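Local coordinates for glutathione S-transferase family protein (Populus trichocarpa, PDB 5F06) that probably catalyses, as a Phi-class transferase, the conjugation of glutathione to electrophilic substrates with release of a halide anion, at residues 168-173 / 196-201; 172-177 / 206-211; 183-186 / 190-193. All blocks are in the same frame, centred on the assembly; numbering follows the deposited sequence.

Overall arrangement
Three helix-to-helix contacts of the C-terminal half of this glutathione transferase illustrate how a helical bundle is closed by the return of its own chain. Helix 170-176 supplies one side of both contact 1 and contact 2, whose centres lie about 8 Å apart; helices 189-198 and 202-210, consecutive in the chain, supply the other sides and so converge on it. Contact 3, a short hairpin between helix 183-186 and helix 189-198, falls between the first and last segments of both, its centre about 12 Å from contact 1 and about 16 Å from contact 2. M177 packs on V185 and N186, joining contacts 2 and 3. Contact 2 lies nearest the glutathione site; contact 3 is peripheral.

Contact 1 (168-173 / 196-201); sequences HHLPYT and EDISSR
With its first torsion at -77°, L170 sets CG beside its own backbone N and anti to the carbonyl carbon; CD1 then runs on in the extended direction, and CD2 becomes the branch that turns to I198. On the other side I198 holds CG1 between its backbone N and carbonyl carbon (chi1 65°), and CD1 continues straight from there toward helix 170-176. The two side chains cross obliquely, and a single methyl does most of the work: L170 CD2 sits 3.6 Å from I198 CG1 and 3.7 Å from I198 CD1, so it lies alongside the last bond of the isoleucine. The same methyl reaches the neighbouring residue, with L170 CD2 3.9 Å from S199 CA. The polar end of S199 is engaged elsewhere, OG being bonded to W195 O one turn earlier, and the leucine methyl rests on the S199 backbone.

Here helix 170-176 meets helix 189-198 where the chain passes through a type I turn from I198 to R201 into helix 202-210. Y162 touches both L170 and I198, and W195 also packs on L170, adding to an apolar cluster in the helical C-terminal domain. The chain around H169 and T173 is held separately. T173 OG1 donates to H169 O at 2.6 Å, tilted 22° from the carbonyl plane, and the same hydroxyl is hydrogen-bonded to Y107 OH of helix 90-120. The H169 ring is itself held through NE2 by Y147 OH. The chemistry implies a division of labour: polar bonds hold the chain that carries L170, whereas the union with I198 depends on the shape and dispersion forces of buried aliphatic groups.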
# COMPACT_ATOMS: atom_id res chain seq x y z
N HIS A 168 4.94 4.07 10.01
CA HIS A 168 3.91 4.52 9.09
C HIS A 168 2.58 4.78 9.80
O HIS A 168 1.74 5.50 9.26
CB HIS A 168 3.71 3.50 7.97
CG HIS A 168 4.78 3.55 6.93
ND1 HIS A 168 4.87 2.63 5.91
CD2 HIS A 168 5.80 4.42 6.75
CE1 HIS A 168 5.91 2.93 5.14
NE2 HIS A 168 6.49 4.01 5.63
N HIS A 169 2.41 4.23 11.00
CA HIS A 169 1.16 4.39 11.77
C HIS A 169 1.09 5.69 12.55
O HIS A 169 0.02 6.07 13.05
CB HIS A 169 1.00 3.24 12.77
CG HIS A 169 0.74 1.91 12.14
ND1 HIS A 169 1.73 1.15 11.56
CD2 HIS A 169 -0.40 1.19 12.02
CE1 HIS A 169 1.21 0.03 11.11
NE2 HIS A 169 -0.08 0.02 11.38
N LEU A 170 2.21 6.37 12.70
CA LEU A 170 2.30 7.47 13.65
C LEU A 170 1.36 8.65 13.34
O LEU A 170 0.64 9.10 14.23
CB LEU A 170 3.74 7.98 13.76
CG LEU A 170 4.69 7.10 14.59
CD1 LEU A 170 6.13 7.53 14.39
CD2 LEU A 170 4.33 7.14 16.08
N PRO A 171 1.35 9.14 12.09
CA PRO A 171 0.64 10.42 11.88
C PRO A 171 -0.88 10.34 12.03
O PRO A 171 -1.43 11.16 12.76
CB PRO A 171 1.04 10.81 10.45
CG PRO A 171 2.26 10.04 10.16
CD PRO A 171 2.10 8.74 10.89
N TYR A 172 -1.55 9.39 11.37
CA TYR A 172 -3.01 9.32 11.49
C TYR A 172 -3.41 8.95 12.91
O TYR A 172 -4.42 9.43 13.43
CB TYR A 172 -3.60 8.31 10.50
CG TYR A 172 -4.02 8.92 9.18
CD1 TYR A 172 -4.85 10.02 9.13
CD2 TYR A 172 -3.59 8.37 7.98
CE1 TYR A 172 -5.23 10.58 7.93
CE2 TYR A 172 -3.97 8.92 6.77
CZ TYR A 172 -4.79 10.03 6.75
OH TYR A 172 -5.17 10.58 5.55
N THR A 173 -2.62 8.10 13.55
CA THR A 173 -2.94 7.69 14.90
C THR A 173 -2.80 8.89 15.83
O THR A 173 -3.60 9.07 16.74
CB THR A 173 -2.07 6.52 15.37
OG1 THR A 173 -2.14 5.46 14.40
CG2 THR A 173 -2.55 5.99 16.71
N GLU A 196 2.02 4.47 23.03
CA GLU A 196 2.71 5.36 23.96
C GLU A 196 4.22 5.25 23.78
O GLU A 196 4.95 6.22 23.97
CB GLU A 196 2.28 5.04 25.39
CG GLU A 196 0.84 5.45 25.68
CD GLU A 196 0.25 4.82 26.93
OE1 GLU A 196 0.87 3.89 27.50
OE2 GLU A 196 -0.84 5.26 27.34
N ASP A 197 4.67 4.06 23.41
CA ASP A 197 6.07 3.80 23.12
C ASP A 197 6.52 4.54 21.85
O ASP A 197 7.38 5.42 21.92
CB ASP A 197 6.31 2.29 22.98
CG ASP A 197 7.77 1.93 22.71
OD1 ASP A 197 8.60 2.83 22.48
OD2 ASP A 197 8.08 0.71 22.72
N ILE A 198 5.95 4.18 20.71
CA ILE A 198 6.45 4.71 19.44
C ILE A 198 6.19 6.22 19.32
O ILE A 198 6.98 6.93 18.72
CB ILE A 198 5.83 3.97 18.22
CG1 ILE A 198 4.32 4.19 18.13
CG2 ILE A 198 6.17 2.48 18.30
CD1 ILE A 198 3.68 3.60 16.87
N SER A 199 5.11 6.70 19.93
CA SER A 199 4.78 8.13 19.85
C SER A 199 5.67 9.00 20.76
O SER A 199 5.63 10.23 20.66
CB SER A 199 3.30 8.35 20.20
OG SER A 199 3.01 8.05 21.55
N SER A 200 6.46 8.36 21.62
CA SER A 200 7.36 9.09 22.51
C SER A 200 8.82 9.03 22.03
O SER A 200 9.71 9.54 22.70
CB SER A 200 7.26 8.56 23.94
OG SER A 200 7.73 7.23 24.04
N ARG A 201 9.06 8.40 20.89
CA ARG A 201 10.40 8.37 20.32
C ARG A 201 10.83 9.79 19.96
O ARG A 201 10.01 10.58 19.49
CB ARG A 201 10.46 7.47 19.09
CG ARG A 201 10.19 6.00 19.38
CD ARG A 201 10.22 5.17 18.10
NE ARG A 201 11.52 5.19 17.44
CZ ARG A 201 12.52 4.34 17.69
NH1 ARG A 201 12.38 3.38 18.59
NH2 ARG A 201 13.66 4.45 17.02

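Contact 2 (172-177 / 206-211); sequences YTYYLM and KVAEGM
M211 reaches helix 170-176 by passing between two tyrosines, Y174 and Y175, and each part of its side chain finds a different surface. CB lies 3.8 Å from Y174 CE2 and, on another flank, 3.6 Å from Y175 OH. From CG the chain runs extended to the sulfur, and SD comes 4.0 Å from Y174 CD2. Its line to the centroid of that ring leans 48° off the ring normal, an oblique Met-aromatic approach. The chain then bends at chi3 (71°), which swings CE over one face of the Y175 ring: the methyl stands 3.9 Å from the ring centroid and 25° off the normal, a CH-pi contact offset toward the rim, with CE nearest to Y175 CE2.

The sulfur is shared by both tyrosine rings, whereas the methyl sits over the Y175 ring, a methionine-aromatic cluster that fastens the end of helix 202-210 to helix 170-176 within the helical C-terminal domain. Beside it, A208 offers its methyl obliquely to the Y174 ring, CB being 4.0 Å from Y174 CZ. Y174 points toward segment 206-211; its OH is hydrogen-bonded to N212 OD1, and F204 meets the ring edge-to-face. With an alanine in place of Y174, M211 CB and SD and the A208 methyl would probably be left facing a gap, and N212 OD1 would probably be left without its partner and its side chain freer to turn.

Y175 lies deeper. M211 O is in the plane of its ring, at the edge, 3.2 Å from Y175 CE1, while the hydroxyl is hydrogen-bonded to M9 O. The Y175 side chain also packs on T11, a glutathione-binding residue.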
# COMPACT_ATOMS: atom_id res chain seq x y z
N TYR A 172 -1.55 9.39 11.37
CA TYR A 172 -3.01 9.32 11.49
C TYR A 172 -3.41 8.95 12.91
O TYR A 172 -4.42 9.43 13.43
CB TYR A 172 -3.60 8.31 10.50
CG TYR A 172 -4.02 8.92 9.18
CD1 TYR A 172 -4.85 10.02 9.13
CD2 TYR A 172 -3.59 8.37 7.98
CE1 TYR A 172 -5.23 10.58 7.93
CE2 TYR A 172 -3.97 8.92 6.77
CZ TYR A 172 -4.79 10.03 6.75
OH TYR A 172 -5.17 10.58 5.55
N THR A 173 -2.62 8.10 13.55
CA THR A 173 -2.94 7.69 14.90
C THR A 173 -2.80 8.89 15.83
O THR A 173 -3.60 9.07 16.74
CB THR A 173 -2.07 6.52 15.37
OG1 THR A 173 -2.14 5.46 14.40
CG2 THR A 173 -2.55 5.99 16.71
N TYR A 174 -1.79 9.72 15.59
CA TYR A 174 -1.57 10.90 16.43
C TYR A 174 -2.83 11.77 16.46
O TYR A 174 -3.24 12.25 17.52
CB TYR A 174 -0.37 11.72 15.95
CG TYR A 174 -0.06 12.87 16.86
CD1 TYR A 174 0.45 12.65 18.14
CD2 TYR A 174 -0.30 14.18 16.47
CE1 TYR A 174 0.72 13.69 18.99
CE2 TYR A 174 -0.02 15.24 17.32
CZ TYR A 174 0.49 14.98 18.58
OH TYR A 174 0.77 16.02 19.44
N TYR A 175 -3.45 11.95 15.30
CA TYR A 175 -4.65 12.76 15.22
C TYR A 175 -5.87 12.03 15.76
O TYR A 175 -6.74 12.65 16.38
CB TYR A 175 -4.89 13.21 13.78
CG TYR A 175 -4.08 14.42 13.35
CD1 TYR A 175 -3.73 15.42 14.27
CD2 TYR A 175 -3.69 14.59 12.04
CE1 TYR A 175 -3.00 16.52 13.88
CE2 TYR A 175 -2.96 15.70 11.64
CZ TYR A 175 -2.62 16.66 12.57
OH TYR A 175 -1.90 17.77 12.19
N LEU A 176 -5.94 10.72 15.54
CA LEU A 176 -7.02 9.91 16.10
C LEU A 176 -7.08 10.08 17.62
O LEU A 176 -8.16 10.19 18.21
CB LEU A 176 -6.85 8.43 15.74
CG LEU A 176 -7.89 7.45 16.30
CD1 LEU A 176 -8.98 7.18 15.28
CD2 LEU A 176 -7.23 6.15 16.73
N MET A 177 -5.91 10.11 18.25
CA MET A 177 -5.84 10.16 19.71
C MET A 177 -6.32 11.50 20.27
O MET A 177 -6.50 11.64 21.48
CB MET A 177 -4.42 9.86 20.19
CG MET A 177 -3.96 8.43 19.88
SD MET A 177 -5.08 7.16 20.51
CE MET A 177 -4.75 7.29 22.27
N LYS A 206 9.68 15.56 17.76
CA LYS A 206 10.01 16.78 17.03
C LYS A 206 8.96 17.06 15.97
O LYS A 206 8.64 18.22 15.68
CB LYS A 206 11.40 16.67 16.40
CG LYS A 206 11.90 17.99 15.82
CD LYS A 206 13.29 17.84 15.22
CE LYS A 206 13.80 19.18 14.68
NZ LYS A 206 15.13 19.06 14.04
N VAL A 207 8.41 16.00 15.39
CA VAL A 207 7.41 16.11 14.34
C VAL A 207 6.03 16.41 14.93
O VAL A 207 5.22 17.11 14.32
CB VAL A 207 7.35 14.82 13.49
CG1 VAL A 207 6.32 14.94 12.37
CG2 VAL A 207 8.72 14.51 12.91
N ALA A 208 5.78 15.86 16.12
CA ALA A 208 4.49 16.02 16.79
C ALA A 208 4.18 17.49 17.05
O ALA A 208 3.02 17.90 17.02
CB ALA A 208 4.48 15.24 18.09
N GLU A 209 5.22 18.28 17.31
CA GLU A 209 5.06 19.71 17.56
C GLU A 209 4.36 20.38 16.39
O GLU A 209 3.45 21.20 16.58
CB GLU A 209 6.42 20.38 17.80
CG GLU A 209 7.28 19.73 18.86
CD GLU A 209 8.61 20.44 19.06
OE1 GLU A 209 9.62 19.76 19.34
OE2 GLU A 209 8.64 21.68 18.94
N GLY A 210 4.78 20.03 15.18
CA GLY A 210 4.26 20.65 13.98
C GLY A 210 2.83 20.24 13.67
O GLY A 210 2.15 20.91 12.90
N MET A 211 2.38 19.15 14.28
CA MET A 211 1.03 18.66 14.05
C MET A 211 0.02 19.25 15.03
O MET A 211 -1.17 18.98 14.93
CB MET A 211 1.01 17.13 14.14
CG MET A 211 2.03 16.46 13.23
SD MET A 211 1.87 14.67 13.20
CE MET A 211 0.33 14.51 12.30

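Contact 3 (183-186 / 190-193); sequences SVVN and HVKA
V185 and V191 touch through one methyl each, CG1 to CG1 at 4.1 Å, with the two side chains crossing at about a right angle. The V185 methyl also rests on the backbone of the next residue, 4.0 Å from K192 CA. On the more exposed flank, K192 extends past the end of helix 183-186. K192 CB is 3.5 Å from V185 O, and K192 CD lies against N186 O. Farther out, K192 CE is 3.6 Å from N186 OD1.

A second shell fixes these groups. The lysine turns only at its last torsion (chi4 -71°), and NZ forms a salt bridge with E196 one turn along helix 189-198. E148 of helix 130-153 binds V191 N and H190 ND1 through its two carboxylate oxygens, while L144 packs against V191; M177 lies against V185 and N186. They surround a short hairpin of two helices, 183-186 and 189-198, remote from the glutathione site. The chemistry is layered: valine methyls meet on the buried side, and outside them lysine methylenes lie against carbonyl oxygens, and CE, next to the ammonium, is probably polarised enough for a weak attraction to N186 OD1, while the ammonium pairs with E196.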
# COMPACT_ATOMS: atom_id res chain seq x y z
N SER A 183 -10.53 5.96 21.93
CA SER A 183 -10.95 4.84 22.77
C SER A 183 -10.56 3.47 22.21
O SER A 183 -10.32 2.53 22.98
CB SER A 183 -12.47 4.88 22.99
OG SER A 183 -13.17 4.88 21.75
N VAL A 184 -10.50 3.34 20.88
CA VAL A 184 -10.17 2.04 20.29
C VAL A 184 -8.72 1.66 20.62
O VAL A 184 -8.40 0.48 20.75
CB VAL A 184 -10.37 2.00 18.76
CG1 VAL A 184 -11.81 2.30 18.41
CG2 VAL A 184 -9.43 2.97 18.04
N VAL A 185 -7.86 2.66 20.77
CA VAL A 185 -6.48 2.43 21.17
C VAL A 185 -6.39 2.24 22.69
O VAL A 185 -5.77 1.29 23.17
CB VAL A 185 -5.57 3.60 20.73
CG1 VAL A 185 -4.18 3.52 21.37
CG2 VAL A 185 -5.46 3.63 19.22
N ASN A 186 -7.04 3.13 23.44
CA ASN A 186 -6.91 3.12 24.89
C ASN A 186 -7.51 1.89 25.57
O ASN A 186 -7.09 1.54 26.67
CB ASN A 186 -7.54 4.38 25.47
CG ASN A 186 -6.67 5.61 25.30
OD1 ASN A 186 -5.44 5.51 25.23
ND2 ASN A 186 -7.29 6.78 25.23
N HIS A 190 -2.19 -3.69 25.07
CA HIS A 190 -0.93 -3.83 24.34
C HIS A 190 -0.81 -2.79 23.23
O HIS A 190 0.28 -2.26 23.01
CB HIS A 190 -0.78 -5.25 23.77
CG HIS A 190 -0.58 -6.29 24.83
ND1 HIS A 190 -1.62 -6.97 25.42
CD2 HIS A 190 0.55 -6.77 25.39
CE1 HIS A 190 -1.14 -7.82 26.31
NE2 HIS A 190 0.17 -7.72 26.31
N VAL A 191 -1.91 -2.51 22.55
CA VAL A 191 -1.94 -1.46 21.54
C VAL A 191 -1.65 -0.10 22.17
O VAL A 191 -0.89 0.70 21.63
CB VAL A 191 -3.30 -1.42 20.80
CG1 VAL A 191 -3.37 -0.24 19.83
CG2 VAL A 191 -3.54 -2.72 20.05
N LYS A 192 -2.26 0.16 23.33
CA LYS A 192 -2.07 1.43 24.03
C LYS A 192 -0.61 1.64 24.42
O LYS A 192 -0.04 2.71 24.20
CB LYS A 192 -2.96 1.49 25.28
CG LYS A 192 -2.80 2.75 26.12
CD LYS A 192 -3.81 2.77 27.27
CE LYS A 192 -3.72 4.05 28.08
NZ LYS A 192 -2.47 4.11 28.90
N ALA A 193 -0.00 0.62 25.00
CA ALA A 193 1.39 0.71 25.43
C ALA A 193 2.32 0.87 24.23
O ALA A 193 3.27 1.64 24.27
CB ALA A 193 1.77 -0.51 26.24